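PDB 5T8V: putative uncharacterized protein from Chaetomium thermophilum, which probably loads cohesin onto chromatin, this chain being the HEAT-repeat C-terminal fragment of the Scc2 sister chromatid cohesion protein. Local coordinates for residues L569-M572 / K577-S580. Numbering follows the deposited sequence.
Sequences LREM and KWLS
Trp-578 holds CG anti to its backbone N (chi1 -168°), which swings the indole back over the end of the preceding helix; the backbone there brings Glu-571 CB against the ring, and a first torsion that sets CG anti to the carbonyl carbon, beside the backbone N, keeps CG near Trp-578 CE2 and CZ2. The evidence for a CH-pi contact is direct: Glu-571 CB stands 3.5 Å from the centroid of the five-membered ring of Trp-578, 13° off the ring normal, hence over the face. Farther along the same side chain, Glu-571 CG lies 4.0 Å from Trp-578 CZ2, on the benzene part of the indole. The carboxylate plane is tilted only 20° from the indole plane.

Met-572 meets the same indole at about a right angle, its thioether chain running across rather than along it, with CE 4.0 Å from Trp-578 CZ3. Its CG is 3.9 Å from CB of Leu-579, an apolar contact that SD supplements by approaching Leu-579 CD1 at 4.1 Å. Met-572 therefore touches two consecutive residues of 577-580, Trp-578 through CE and Leu-579 through CG and SD. Replacing Trp-578 by an alanine would probably uncover the CB and CG of Glu-571 and take from the Met-572 methyl its aromatic neighbour, leaving Leu-579 as the main tie between 569-572 and 577-580.

Outside the two segments, Met-572 also packs on Ile-537 of helix 527-550, and both Met-572 and Leu-579 touch Trp-506; Leu-579 further reaches Arg-511 and Glu-515 of helix 509-520. Lys-577 N is hydrogen-bonded to Asp-575 OD1 within the short connection. The arrangement is a short link between two consecutive helices, 556-574 and 578-582, with side chains packing across the corner within the all-helical HEAT-repeat fold of this Scc2 fragment.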
loop_
_atom_site.group_PDB
_atom_site.type_symbol
_atom_site.label_atom_id
_atom_site.label_comp_id
_atom_site.label_asym_id
_atom_site.label_seq_id
_atom_site.Cartn_x
_atom_site.Cartn_y
_atom_site.Cartn_z
ATOM N N LEU A 569 -44.751 20.242 6.272
ATOM C CA LEU A 569 -44.273 18.878 6.474
ATOM C C LEU A 569 -45.059 18.156 7.559
ATOM O O LEU A 569 -45.241 16.936 7.480
ATOM C CB LEU A 569 -42.783 18.883 6.812
ATOM C CG LEU A 569 -41.847 18.712 5.611
ATOM C CD1 LEU A 569 -41.975 17.318 5.011
ATOM C CD2 LEU A 569 -42.106 19.781 4.555
ATOM N N ARG A 570 -45.529 18.878 8.578
ATOM C CA ARG A 570 -46.385 18.251 9.579
ATOM C C ARG A 570 -47.668 17.731 8.935
ATOM O O ARG A 570 -48.037 16.560 9.102
ATOM C CB ARG A 570 -46.694 19.250 10.694
ATOM C CG ARG A 570 -47.256 18.626 11.964
ATOM C CD ARG A 570 -48.679 19.090 12.227
ATOM N NE ARG A 570 -48.763 20.538 12.397
ATOM C CZ ARG A 570 -49.902 21.222 12.458
ATOM N NH1 ARG A 570 -51.068 20.595 12.359
ATOM N NH2 ARG A 570 -49.876 22.537 12.617
ATOM N N GLU A 571 -48.352 18.591 8.173
ATOM C CA GLU A 571 -49.551 18.156 7.461
ATOM C C GLU A 571 -49.254 16.992 6.526
ATOM O O GLU A 571 -50.099 16.109 6.342
ATOM C CB GLU A 571 -50.145 19.322 6.669
ATOM C CG GLU A 571 -50.601 20.504 7.516
ATOM C CD GLU A 571 -51.885 20.226 8.279
ATOM O OE1 GLU A 571 -52.138 19.053 8.626
ATOM O OE2 GLU A 571 -52.648 21.185 8.527
ATOM N N MET A 572 -48.061 16.971 5.930
ATOM C CA MET A 572 -47.704 15.896 5.011
ATOM C C MET A 572 -47.515 14.578 5.749
ATOM O O MET A 572 -47.948 13.524 5.270
ATOM C CB MET A 572 -46.432 16.267 4.251
ATOM C CG MET A 572 -46.663 16.648 2.805
ATOM S SD MET A 572 -45.209 17.431 2.083
ATOM C CE MET A 572 -45.344 19.053 2.798
ATOM N N LYS A 577 -51.339 12.195 1.204
ATOM C CA LYS A 577 -51.949 12.808 0.029
ATOM C C LYS A 577 -52.022 14.327 0.118
ATOM O O LYS A 577 -52.518 14.958 -0.822
ATOM C CB LYS A 577 -53.358 12.247 -0.181
ATOM C CG LYS A 577 -53.403 10.766 -0.517
ATOM C CD LYS A 577 -54.836 10.282 -0.649
ATOM C CE LYS A 577 -54.902 8.812 -1.032
ATOM N NZ LYS A 577 -56.310 8.331 -1.151
ATOM N N TRP A 578 -51.542 14.925 1.210
ATOM C CA TRP A 578 -51.663 16.369 1.390
ATOM C C TRP A 578 -50.828 17.130 0.368
ATOM O O TRP A 578 -51.238 18.194 -0.108
ATOM C CB TRP A 578 -51.246 16.741 2.813
ATOM C CG TRP A 578 -51.582 18.145 3.217
ATOM C CD1 TRP A 578 -52.747 18.577 3.784
ATOM C CD2 TRP A 578 -50.739 19.297 3.106
ATOM N NE1 TRP A 578 -52.682 19.927 4.025
ATOM C CE2 TRP A 578 -51.459 20.394 3.619
ATOM C CE3 TRP A 578 -49.445 19.509 2.619
ATOM C CZ2 TRP A 578 -50.931 21.684 3.657
ATOM C CZ3 TRP A 578 -48.922 20.790 2.659
ATOM C CH2 TRP A 578 -49.664 21.860 3.174
ATOM N N LEU A 579 -49.657 16.598 0.011
ATOM C CA LEU A 579 -48.761 17.307 -0.898
ATOM C C LEU A 579 -49.401 17.487 -2.270
ATOM O O LEU A 579 -49.531 18.611 -2.768
ATOM C CB LEU A 579 -47.434 16.555 -1.018
ATOM C CG LEU A 579 -46.448 17.101 -2.053
ATOM C CD1 LEU A 579 -46.066 18.537 -1.733
ATOM C CD2 LEU A 579 -45.211 16.220 -2.135
ATOM N N SER A 580 -49.803 16.382 -2.900
ATOM C CA SER A 580 -50.353 16.446 -4.248
ATOM C C SER A 580 -51.723 17.109 -4.290
ATOM O O SER A 580 -52.102 17.649 -5.335
ATOM C CB SER A 580 -50.440 15.040 -4.841
ATOM O OG SER A 580 -51.140 14.165 -3.974
#